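Local coordinates for protein gp18 (Listeria monocytogenes EGD-e, PDB 3GS9) that is of unknown function but is probably a structural tail protein of a prophage, related by family to the prophage endopeptidase tail proteins, at residues A[7-10]-A[15-18]; A[73-78]-A[84-89]; A[143-148]-A[154-159]; A[248-251]-A[255-258]; A[289-292]-A[297-300]. All coordinates share one frame; numbering follows the deposited sequence.

Interactions 1 and 2 are hairpin contacts on one antiparallel sheet of the N-terminal domain, their centres about 17 Å apart; both are only partly buried and mix backbone ladders with carboxylate, hydroxyl and amide bonds. Interaction 5 is also a hairpin, but mostly buried, and aromatic rings dominate one of its faces. Interactions 3 and 4 lie in the same larger tail region as interaction 5. They are small buried contacts, each built round a single ring set against the start or flank of a helix, and they touch through Arg249, which packs on Glu143 and Gln156. Interactions 2 and 5 also reach subunit interfaces, where 73-78 of one copy meets 289-292 of another.

Interaction 1: A[7-10]-A[15-18]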
# COMPACT_ATOMS: atom_id res chain seq x y z
N ILE A 7 12.02 35.46 10.95
CA ILE A 7 11.08 35.98 11.94
C ILE A 7 10.11 34.86 12.32
O ILE A 7 9.68 34.11 11.46
CB ILE A 7 10.25 37.17 11.41
CG1 ILE A 7 11.13 38.33 10.86
CG2 ILE A 7 9.31 37.68 12.51
CD1 ILE A 7 12.25 38.76 11.76
N VAL A 8 9.79 34.75 13.60
CA VAL A 8 8.84 33.78 14.14
C VAL A 8 7.72 34.52 14.86
O VAL A 8 7.99 35.45 15.64
CB VAL A 8 9.54 32.84 15.17
CG1 VAL A 8 8.52 32.03 16.00
CG2 VAL A 8 10.53 31.92 14.47
N ALA A 9 6.47 34.12 14.62
CA ALA A 9 5.32 34.65 15.34
C ALA A 9 4.49 33.48 15.85
O ALA A 9 4.35 32.50 15.15
CB ALA A 9 4.47 35.51 14.42
N ASP A 10 3.95 33.59 17.06
CA ASP A 10 3.04 32.56 17.56
C ASP A 10 1.75 32.64 16.77
O ASP A 10 1.48 33.64 16.06
CB ASP A 10 2.79 32.64 19.07
CG ASP A 10 2.02 33.88 19.50
OD1 ASP A 10 2.03 34.88 18.77
OD2 ASP A 10 1.36 33.86 20.56
N ASN A 15 3.33 37.44 20.05
CA ASN A 15 4.75 37.36 20.29
C ASN A 15 5.42 37.14 18.93
O ASN A 15 5.08 36.19 18.21
CB ASN A 15 5.04 36.19 21.21
CG ASN A 15 4.28 36.28 22.52
OD1 ASN A 15 4.57 37.12 23.35
ND2 ASN A 15 3.33 35.39 22.71
N GLU A 16 6.28 38.08 18.56
CA GLU A 16 7.02 38.02 17.30
C GLU A 16 8.44 38.44 17.53
O GLU A 16 8.69 39.45 18.23
CB GLU A 16 6.40 38.94 16.28
CG GLU A 16 4.86 38.80 16.24
CD GLU A 16 4.27 38.91 14.89
OE1 GLU A 16 5.06 38.89 13.92
OE2 GLU A 16 3.02 38.98 14.80
N GLU A 17 9.38 37.69 16.97
CA GLU A 17 10.75 38.07 17.08
C GLU A 17 11.65 37.44 16.04
O GLU A 17 11.24 36.55 15.28
CB GLU A 17 11.25 37.72 18.47
CG GLU A 17 11.39 36.27 18.76
CD GLU A 17 11.85 36.02 20.18
OE1 GLU A 17 12.00 37.00 20.98
OE2 GLU A 17 12.05 34.83 20.50
N ILE A 18 12.88 37.93 16.02
CA ILE A 18 13.93 37.37 15.17
C ILE A 18 14.35 36.05 15.83
O ILE A 18 14.65 36.01 17.01
CB ILE A 18 15.13 38.30 15.06
CG1 ILE A 18 14.76 39.61 14.36
CG2 ILE A 18 16.23 37.63 14.32
CD1 ILE A 18 15.84 40.72 14.52
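Glu16 lies over Ala9 in a non-hydrogen-bonded pair of antiparallel strands, and its side chain can be followed atom by atom. Glu16 CB stands near Val8 O, Glu16 CG reaches Ala9 CB at 3.8 Å, and beyond it the chain bends (chi2 -143°), which folds the carboxylate back over the same methyl. Glu16 CD comes to 3.4 Å from Ala9 CB; OE1 is about as near and OE2 slightly farther. The flat carboxylate, CD and OE1 together, thus rests on the alanine methyl, and no hydrogen bond from it crosses to the partner strand. On the same face the side chains of Ile7 and Ile18 cross obliquely, with Ile7 CD1 3.7 Å from Ile18 CG1.

The backbone holds the strands in register. Val8 and Glu17 form the hydrogen-bonded pair, Val8 N to Glu17 O at 2.9 Å and Glu17 N to Val8 O at 3.0 Å. Asp10 N then continues the ladder to Asn15 O at 3.1 Å.

At the turn end the side chain of Asp10 takes over. With CG between the backbone N and the carbonyl carbon (chi1 67°), Asp10 OD1 accepts a hydrogen bond of 3.1 Å from Asn15 N, which meets it from above the carboxylate plane. Asp10 OD1 also accepts from Asn14 N, so two backbone amides grip one oxygen. Asn15 ND2 reaches Asp10 OD2 in a weak bond only, at 3.3 Å, with the amide and carboxylate planes 59° apart.

Antiparallel strands 7-9 and 16-18, joined by a short turn, make a beta hairpin; its first strand also pairs with strand 61-64 in the curled antiparallel sheet of the N-terminal domain.

Interaction 2: A[73-78]-A[84-89]; sequences QLSHDA and SKDIRA
Gln73 and Arg88 run side by side, the amide nearly perpendicular to the guanidinium (85°) and Gln73 OE1 at the guanidinium's edge, 3.8 Å from Arg88 NE; Arg88 NH1 makes its salt bridge with Glu40. Leu74 and Ile87 also lie alongside, tightly, with Leu74 CD1 3.4 Å from Ile87 CG1. Lys85 runs beside His76, Lys85 CD meeting His76 CD2 at 3.9 Å; a water in the ring plane links His76 NE2 to Lys85 NZ, which also bonds to Leu56 O. The His76 ring meets Tyr292 of the second subunit, steeply inclined to it.

The contact continues the beta hairpin of strands 67-74 and 83-90 past the end of the first. Gln73 and Arg88 belong to its ladder, while Asp77 and Ser84 form an isolated hydrogen-bonded bridge, Ser84 N lying 2.7 Å from Asp77 O.

Between them, Ser75 N donates to Asp86 O at 3.1 Å, but Asp86 N returns its bond to Ser75 OG at 2.9 Å, bent to 144°. OG sits between the backbone N and the carbonyl carbon (chi1 70°), where it can accept from Asp86 N, while the buried Ser75 O has no polar partner in the model. Ser75 OG in turn donates to a water that donates to Asp77 OD2 and Ser84 O; Asp77 OD1 bonds to Asn193 of the second subunit.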
# COMPACT_ATOMS: atom_id res chain seq x y z
N GLN A 73 5.09 19.90 12.87
CA GLN A 73 5.77 18.90 13.66
C GLN A 73 6.86 19.56 14.47
O GLN A 73 7.50 20.50 14.00
CB GLN A 73 6.34 17.82 12.78
CG GLN A 73 5.27 16.98 12.16
CD GLN A 73 5.79 16.05 11.10
OE1 GLN A 73 6.23 16.49 10.02
NE2 GLN A 73 5.66 14.73 11.35
N LEU A 74 7.03 19.09 15.70
CA LEU A 74 7.94 19.67 16.68
C LEU A 74 8.27 18.62 17.74
O LEU A 74 7.37 18.00 18.35
CB LEU A 74 7.29 20.88 17.35
CG LEU A 74 8.05 21.79 18.34
CD1 LEU A 74 9.15 22.53 17.62
CD2 LEU A 74 7.11 22.79 18.99
N SER A 75 9.56 18.41 17.92
CA SER A 75 10.08 17.47 18.93
C SER A 75 10.49 18.27 20.18
O SER A 75 10.80 19.45 20.08
CB SER A 75 11.26 16.72 18.34
OG SER A 75 12.36 17.60 18.19
N HIS A 76 10.43 17.65 21.37
CA HIS A 76 10.92 18.30 22.58
C HIS A 76 11.86 17.36 23.33
O HIS A 76 11.41 16.34 23.84
CB HIS A 76 9.77 18.66 23.53
CG HIS A 76 8.76 19.58 22.95
ND1 HIS A 76 7.81 19.15 22.04
CD2 HIS A 76 8.49 20.88 23.19
CE1 HIS A 76 7.04 20.17 21.70
NE2 HIS A 76 7.43 21.23 22.39
N ASP A 77 13.14 17.73 23.42
CA ASP A 77 14.14 16.96 24.20
C ASP A 77 15.00 17.86 25.07
O ASP A 77 15.17 19.03 24.74
CB ASP A 77 15.01 16.17 23.23
CG ASP A 77 14.24 15.08 22.51
OD1 ASP A 77 13.95 14.03 23.13
OD2 ASP A 77 13.94 15.27 21.31
N ALA A 78 15.53 17.32 26.18
CA ALA A 78 16.33 18.09 27.14
C ALA A 78 17.57 17.34 27.67
O ALA A 78 18.20 16.54 26.97
CB ALA A 78 15.47 18.52 28.31
N SER A 84 16.10 21.14 23.38
CA SER A 84 16.30 21.17 21.93
C SER A 84 14.97 20.87 21.25
O SER A 84 14.23 20.04 21.74
CB SER A 84 17.34 20.14 21.51
OG SER A 84 17.83 20.47 20.24
N LYS A 85 14.66 21.57 20.15
CA LYS A 85 13.43 21.33 19.39
C LYS A 85 13.77 21.22 17.92
O LYS A 85 14.57 22.01 17.41
CB LYS A 85 12.37 22.44 19.60
CG LYS A 85 11.96 22.63 21.06
CD LYS A 85 10.67 23.43 21.19
CE LYS A 85 10.76 24.82 20.63
NZ LYS A 85 9.84 25.77 21.36
N ASP A 86 13.20 20.21 17.25
CA ASP A 86 13.40 20.02 15.83
C ASP A 86 12.05 20.37 15.21
O ASP A 86 11.03 19.77 15.57
CB ASP A 86 13.78 18.58 15.50
CG ASP A 86 15.17 18.21 16.04
OD1 ASP A 86 15.78 19.04 16.75
OD2 ASP A 86 15.65 17.07 15.76
N ILE A 87 12.06 21.38 14.35
CA ILE A 87 10.85 21.92 13.72
C ILE A 87 10.73 21.40 12.29
O ILE A 87 11.72 21.36 11.56
CB ILE A 87 10.90 23.49 13.63
CG1 ILE A 87 10.73 24.12 15.01
CG2 ILE A 87 9.83 24.04 12.65
CD1 ILE A 87 11.95 24.00 15.90
N ARG A 88 9.53 21.03 11.89
CA ARG A 88 9.22 20.85 10.50
C ARG A 88 7.99 21.71 10.20
O ARG A 88 6.95 21.55 10.83
CB ARG A 88 8.99 19.37 10.18
CG ARG A 88 10.28 18.54 10.14
CD ARG A 88 10.04 17.10 9.67
NE ARG A 88 9.53 17.06 8.30
CZ ARG A 88 10.27 17.13 7.20
NH1 ARG A 88 11.59 17.27 7.26
NH2 ARG A 88 9.68 17.08 6.01
N ALA A 89 8.15 22.62 9.25
CA ALA A 89 7.16 23.65 8.94
C ALA A 89 6.86 23.67 7.44
O ALA A 89 7.63 24.24 6.65
CB ALA A 89 7.67 25.05 9.40
O HOH W 1 14.16 17.44 20.09
O HOH W 2 7.44 23.95 22.70

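Interaction 3: A[143-148]-A[154-159]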
# COMPACT_ATOMS: atom_id res chain seq x y z
N GLU A 143 -17.71 16.63 -13.74
CA GLU A 143 -18.86 15.94 -13.17
C GLU A 143 -18.69 15.90 -11.65
O GLU A 143 -17.75 15.28 -11.12
CB GLU A 143 -18.99 14.53 -13.76
CG GLU A 143 -19.36 14.53 -15.27
CD GLU A 143 -19.53 13.16 -15.90
OE1 GLU A 143 -19.40 12.14 -15.19
OE2 GLU A 143 -19.80 13.11 -17.12
N ASN A 144 -19.56 16.63 -10.94
CA ASN A 144 -19.51 16.72 -9.50
C ASN A 144 -18.13 17.22 -9.04
O ASN A 144 -17.52 16.65 -8.13
CB ASN A 144 -19.88 15.35 -8.90
CG ASN A 144 -21.30 14.96 -9.24
OD1 ASN A 144 -22.20 15.80 -9.19
ND2 ASN A 144 -21.51 13.71 -9.64
N PHE A 145 -17.63 18.27 -9.70
CA PHE A 145 -16.38 18.89 -9.21
C PHE A 145 -16.64 19.59 -7.86
O PHE A 145 -17.43 20.53 -7.79
CB PHE A 145 -15.77 19.90 -10.19
CG PHE A 145 -14.60 20.65 -9.58
CD1 PHE A 145 -13.39 20.01 -9.41
CD2 PHE A 145 -14.76 21.94 -9.08
CE1 PHE A 145 -12.33 20.69 -8.84
CE2 PHE A 145 -13.72 22.61 -8.49
CZ PHE A 145 -12.49 21.98 -8.36
N GLY A 146 -15.95 19.12 -6.82
CA GLY A 146 -16.16 19.62 -5.47
C GLY A 146 -16.26 18.50 -4.47
O GLY A 146 -15.78 17.39 -4.70
N ASN A 147 -16.88 18.80 -3.33
CA ASN A 147 -16.97 17.82 -2.26
C ASN A 147 -15.60 17.32 -1.82
O ASN A 147 -15.32 16.12 -1.79
CB ASN A 147 -17.92 16.68 -2.65
CG ASN A 147 -18.33 15.83 -1.46
OD1 ASN A 147 -18.01 16.15 -0.32
ND2 ASN A 147 -19.05 14.74 -1.74
N ASN A 148 -14.71 18.26 -1.53
CA ASN A 148 -13.40 17.88 -1.05
C ASN A 148 -12.70 19.06 -0.43
O ASN A 148 -13.19 20.18 -0.44
CB ASN A 148 -12.53 17.24 -2.16
CG ASN A 148 -11.81 15.97 -1.67
OD1 ASN A 148 -11.11 15.98 -0.64
ND2 ASN A 148 -12.00 14.88 -2.39
N ILE A 154 -7.57 21.45 -5.87
CA ILE A 154 -6.53 22.09 -6.67
C ILE A 154 -5.74 21.02 -7.43
O ILE A 154 -5.50 21.12 -8.63
CB ILE A 154 -5.62 22.94 -5.80
CG1 ILE A 154 -6.36 24.20 -5.34
CG2 ILE A 154 -4.33 23.30 -6.55
CD1 ILE A 154 -5.57 25.07 -4.38
N ASP A 155 -5.35 19.97 -6.73
CA ASP A 155 -4.58 18.90 -7.38
C ASP A 155 -5.33 18.28 -8.55
O ASP A 155 -4.73 17.96 -9.59
CB ASP A 155 -4.18 17.85 -6.35
CG ASP A 155 -3.08 18.34 -5.42
OD1 ASP A 155 -2.49 19.36 -5.74
OD2 ASP A 155 -2.78 17.69 -4.41
N GLN A 156 -6.64 18.13 -8.41
CA GLN A 156 -7.44 17.62 -9.52
C GLN A 156 -7.37 18.58 -10.72
O GLN A 156 -7.20 18.16 -11.86
CB GLN A 156 -8.91 17.55 -9.10
CG GLN A 156 -9.72 16.92 -10.17
CD GLN A 156 -11.15 17.01 -9.92
OE1 GLN A 156 -11.62 16.87 -8.78
NE2 GLN A 156 -11.89 17.28 -10.99
N LEU A 157 -7.54 19.87 -10.45
CA LEU A 157 -7.46 20.88 -11.52
C LEU A 157 -6.11 20.84 -12.24
O LEU A 157 -6.05 21.06 -13.47
CB LEU A 157 -7.76 22.28 -10.96
CG LEU A 157 -9.15 22.46 -10.32
CD1 LEU A 157 -9.34 23.87 -9.70
CD2 LEU A 157 -10.31 22.06 -11.30
N LEU A 158 -5.03 20.65 -11.49
CA LEU A 158 -3.71 20.59 -12.09
C LEU A 158 -3.71 19.51 -13.17
O LEU A 158 -3.24 19.74 -14.30
CB LEU A 158 -2.64 20.29 -11.06
CG LEU A 158 -2.45 21.27 -9.90
CD1 LEU A 158 -1.20 20.89 -9.08
CD2 LEU A 158 -2.36 22.70 -10.35
N ASP A 159 -4.28 18.35 -12.84
CA ASP A 159 -4.33 17.20 -13.76
C ASP A 159 -5.34 17.44 -14.93
O ASP A 159 -5.04 17.18 -16.11
CB ASP A 159 -4.75 15.94 -12.95
CG ASP A 159 -3.69 15.47 -11.98
OD1 ASP A 159 -2.51 15.82 -12.19
OD2 ASP A 159 -4.04 14.73 -11.01
O HOH W 3 -14.18 16.87 -7.53
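Phe145 reaches from strand 141-149 toward helix 150-161 and touches Gln156 and Leu157, besides Leu153 one turn earlier. Three kinds of interaction can be separated.

The first is apolar. Phe145 and Leu157 cross at about a right angle. Leu157 CD2 comes to 3.5 Å from Phe145 CE1 and 3.7 Å from Phe145 CZ, and its approach to the ring is oblique. Leu157 also packs on Leu111, Cys114, Leu115 and Ile118 of helix 111-118, so the ring joins an apolar cluster shared by two helices.

The second is between ring and amide. Phe145 and Gln156 slide past each other in opposite directions, with the ring and amide planes 77° apart. The amide carbon of Gln156 lies in the ring plane at its edge, and Gln156 NE2 is the amide atom nearest to Phe145 CD1, at 3.5 Å. CG of Phe145 is anti to the backbone N (chi1 173°), which sends the ring toward the helix.

The third runs through water. Gly146 N donates to a water at 2.9 Å, and that water can donate to Gln156 OE1, 2.8 Å away. The other end of the amide, NE2, is bonded to Asp160.

The strand thus packs on the helix that directly follows it, from a G1 beta bulge in which Asn144 and Phe145 both face Ile105. No direct hydrogen bond spans the two segments. The chemistry implies a division of labour: Leu157 supplies the apolar side of the ring's surroundings, whereas Gln156, held by Asp160, sets its amide steeply across the ring edge and probably bridges strand backbone to helix through the water.

Interaction 4: A[248-251]-A[255-258]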
# COMPACT_ATOMS: atom_id res chain seq x y z
N GLU A 248 -14.24 9.35 -18.53
CA GLU A 248 -15.68 9.17 -18.75
C GLU A 248 -16.44 10.48 -18.84
O GLU A 248 -17.62 10.51 -19.16
CB GLU A 248 -16.31 8.35 -17.60
CG GLU A 248 -16.41 9.11 -16.26
CD GLU A 248 -17.07 8.32 -15.13
OE1 GLU A 248 -18.00 7.52 -15.41
OE2 GLU A 248 -16.67 8.50 -13.96
N ARG A 249 -15.78 11.58 -18.46
CA ARG A 249 -16.43 12.90 -18.48
C ARG A 249 -16.44 13.57 -19.86
O ARG A 249 -17.25 14.46 -20.14
CB ARG A 249 -15.70 13.84 -17.51
CG ARG A 249 -15.63 13.35 -16.10
CD ARG A 249 -14.80 14.27 -15.23
NE ARG A 249 -13.39 14.26 -15.64
CZ ARG A 249 -12.49 15.14 -15.22
NH1 ARG A 249 -12.82 16.06 -14.33
NH2 ARG A 249 -11.26 15.09 -15.69
N TYR A 250 -15.51 13.16 -20.71
CA TYR A 250 -15.34 13.77 -21.98
C TYR A 250 -16.32 13.20 -23.01
O TYR A 250 -16.23 12.03 -23.39
CB TYR A 250 -13.93 13.54 -22.49
CG TYR A 250 -12.81 14.33 -21.88
CD1 TYR A 250 -12.63 14.40 -20.50
CD2 TYR A 250 -11.85 14.95 -22.71
CE1 TYR A 250 -11.55 15.11 -19.95
CE2 TYR A 250 -10.77 15.63 -22.18
CZ TYR A 250 -10.62 15.72 -20.79
OH TYR A 250 -9.55 16.38 -20.26
N THR A 251 -17.24 14.05 -23.48
CA THR A 251 -18.16 13.67 -24.56
C THR A 251 -17.70 14.24 -25.91
O THR A 251 -18.27 13.91 -26.95
CB THR A 251 -19.60 14.12 -24.27
OG1 THR A 251 -19.64 15.55 -24.21
CG2 THR A 251 -20.12 13.50 -23.00
N ASN A 255 -9.41 18.87 -24.49
CA ASN A 255 -7.95 18.97 -24.38
C ASN A 255 -7.24 17.60 -24.36
O ASN A 255 -6.07 17.47 -23.94
CB ASN A 255 -7.59 19.79 -23.13
CG ASN A 255 -7.89 19.06 -21.82
OD1 ASN A 255 -8.20 17.86 -21.83
ND2 ASN A 255 -7.76 19.77 -20.68
N MSE A 256 -7.94 16.55 -24.79
CA MSE A 256 -7.39 15.19 -24.68
C MSE A 256 -6.06 15.00 -25.40
O MSE A 256 -5.15 14.41 -24.86
CB MSE A 256 -8.41 14.16 -25.19
CG MSE A 256 -7.97 12.71 -25.06
SE MSE A 256 -7.63 12.15 -23.27
CE MSE A 256 -9.54 11.91 -22.70
N GLN A 257 -5.94 15.48 -26.63
CA GLN A 257 -4.68 15.31 -27.42
C GLN A 257 -3.46 15.82 -26.65
O GLN A 257 -2.44 15.17 -26.60
CB GLN A 257 -4.79 16.02 -28.76
CG GLN A 257 -3.52 16.05 -29.63
CD GLN A 257 -3.53 15.03 -30.74
OE1 GLN A 257 -3.85 13.86 -30.52
NE2 GLN A 257 -3.19 15.47 -31.94
N ARG A 258 -3.57 17.02 -26.09
CA ARG A 258 -2.53 17.59 -25.27
C ARG A 258 -2.26 16.76 -24.03
O ARG A 258 -1.10 16.57 -23.63
CB ARG A 258 -2.91 19.05 -24.94
CG ARG A 258 -2.06 19.74 -23.91
CD ARG A 258 -2.54 21.16 -23.74
NE ARG A 258 -1.77 21.87 -22.73
CZ ARG A 258 -2.16 22.01 -21.46
NH1 ARG A 258 -3.30 21.51 -21.06
NH2 ARG A 258 -1.41 22.71 -20.62
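The hydroxyl of Tyr250 makes an unusually short hydrogen bond to Asn255, with Tyr250 OH donating to Asn255 OD1 across 2.5 Å. The oxygen lies at the edge of the Tyr250 ring and in its plane, and the phenol donor is tilted slightly from the carbonyl plane. The two side chains cross at about a right angle, with ring and amide planes 42° apart. Arg259 NH1 bonds to the same hydroxyl, so the buried OH has two polar partners, and a nearby cationic group could polarise it. Asn255 ND2 is spent on Asp160 O, which fixes the turn of the amide and leaves OD1 for the tyrosine.

Met256 is present as selenomethionine and given in one of its two conformers. In this conformer its chain bends twice (chi2 61°, chi3 78°) and carries the methyl CE over one ring face, toward the rim on the CD2 side; Met256 CE is 4.0 Å from the Tyr250 ring centroid, a CH-pi contact. Met256 SE stands obliquely, 5.3 Å from the Tyr250 ring centroid.

Asn255 occupies the N-cap position of helix 256-259 without a capping bond from its side chain. The arrangement is, in this conformer, a Met-aromatic contact combined with a phenol-amide bond, tying a loop to the first turn of the helix that follows.

Interaction 5: A[289-292]-A[297-300]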
# COMPACT_ATOMS: atom_id res chain seq x y z
N LEU A 289 19.15 20.07 -20.71
CA LEU A 289 19.28 19.12 -21.83
C LEU A 289 20.09 17.94 -21.32
O LEU A 289 21.20 18.13 -20.83
CB LEU A 289 20.04 19.71 -23.02
CG LEU A 289 20.22 18.74 -24.20
CD1 LEU A 289 18.91 18.27 -24.80
CD2 LEU A 289 21.15 19.37 -25.29
N PHE A 290 19.52 16.75 -21.41
CA PHE A 290 20.18 15.53 -20.99
C PHE A 290 20.69 14.82 -22.25
O PHE A 290 19.92 14.46 -23.11
CB PHE A 290 19.22 14.60 -20.19
CG PHE A 290 19.93 13.45 -19.52
CD1 PHE A 290 20.59 13.63 -18.31
CD2 PHE A 290 19.98 12.19 -20.14
CE1 PHE A 290 21.24 12.57 -17.69
CE2 PHE A 290 20.65 11.14 -19.54
CZ PHE A 290 21.28 11.33 -18.33
N ILE A 291 22.01 14.63 -22.36
CA ILE A 291 22.55 13.88 -23.48
C ILE A 291 23.00 12.51 -22.98
O ILE A 291 23.98 12.39 -22.23
CB ILE A 291 23.72 14.64 -24.13
CG1 ILE A 291 23.29 16.02 -24.61
CG2 ILE A 291 24.30 13.83 -25.27
CD1 ILE A 291 24.42 16.90 -25.07
N TYR A 292 22.25 11.49 -23.37
CA TYR A 292 22.62 10.11 -23.03
C TYR A 292 23.64 9.65 -24.06
O TYR A 292 23.30 9.14 -25.15
CB TYR A 292 21.41 9.16 -22.98
CG TYR A 292 21.83 7.77 -22.61
CD1 TYR A 292 22.38 7.51 -21.37
CD2 TYR A 292 21.71 6.71 -23.49
CE1 TYR A 292 22.79 6.24 -21.01
CE2 TYR A 292 22.10 5.44 -23.13
CZ TYR A 292 22.65 5.21 -21.90
OH TYR A 292 23.05 3.94 -21.55
N ILE A 297 21.39 9.97 -27.53
CA ILE A 297 19.98 10.34 -27.45
C ILE A 297 19.90 11.55 -26.53
O ILE A 297 20.43 11.50 -25.41
CB ILE A 297 19.14 9.20 -26.89
CG1 ILE A 297 19.12 8.02 -27.88
CG2 ILE A 297 17.70 9.68 -26.56
CD1 ILE A 297 18.41 6.78 -27.32
N ASP A 298 19.27 12.61 -27.02
CA ASP A 298 19.15 13.87 -26.32
C ASP A 298 17.69 14.12 -25.95
O ASP A 298 16.80 13.97 -26.79
CB ASP A 298 19.60 15.04 -27.23
CG ASP A 298 21.10 15.02 -27.59
OD1 ASP A 298 21.89 14.16 -27.12
OD2 ASP A 298 21.48 15.92 -28.37
N TYR A 299 17.45 14.56 -24.71
CA TYR A 299 16.11 14.89 -24.25
C TYR A 299 16.18 15.77 -22.99
O TYR A 299 17.17 15.77 -22.28
CB TYR A 299 15.27 13.63 -23.97
CG TYR A 299 15.97 12.59 -23.12
CD1 TYR A 299 16.77 11.61 -23.70
CD2 TYR A 299 15.79 12.56 -21.75
CE1 TYR A 299 17.42 10.65 -22.91
CE2 TYR A 299 16.42 11.59 -20.96
CZ TYR A 299 17.22 10.62 -21.55
OH TYR A 299 17.86 9.66 -20.76
N ASP A 300 15.11 16.50 -22.72
CA ASP A 300 15.04 17.39 -21.58
C ASP A 300 14.66 16.66 -20.28
O ASP A 300 13.83 15.73 -20.26
CB ASP A 300 14.02 18.49 -21.84
CG ASP A 300 14.51 19.52 -22.84
OD1 ASP A 300 15.73 19.77 -22.93
OD2 ASP A 300 13.64 20.07 -23.55
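Phe290 and Tyr299 form the centre of a largely buried antiparallel strand pair, in which strand 287-292 returns as strand 297-305. Their backbones make a hydrogen-bonded pair: Phe290 N reaches Tyr299 O at 2.7 Å, and Tyr299 N reaches Phe290 O at 2.9 Å. Tyr292 and Ile297 repeat this nearer the turn, Tyr292 N lying 2.7 Å from Ile297 O.

On the face of the sheet that carries Phe290 and Tyr299, the two rings point the same way with their planes at 40°, an oblique meeting. Phe290 CD2 comes to 3.5 Å from Tyr299 CZ. Chi1 of 49° places the Tyr299 ring between its own backbone N and carbonyl carbon, bringing one face under Phe290 CB. The Tyr299 hydroxyl bonds to Thr270, and the Phe290 ring also meets Phe199 and Tyr190. This largely aromatic face also carries Ile297.

The other face carries Ile291 beside Asp298, the carboxylate oxygen Asp298 OD1 3.1 Å from Ile291 CG2, with Leu289 CD1 at 4.1 Å from Asp298 CB. Tyr292 leads out of the chain: its hydroxyl bonds to Asp57 of the third subunit, whose Tyr58 also meets the ring.

Two neighbouring antiparallel strands joined by a short turn make this a beta hairpin, set within the mixed sheet where strands 186-189 and 318-321 flank it.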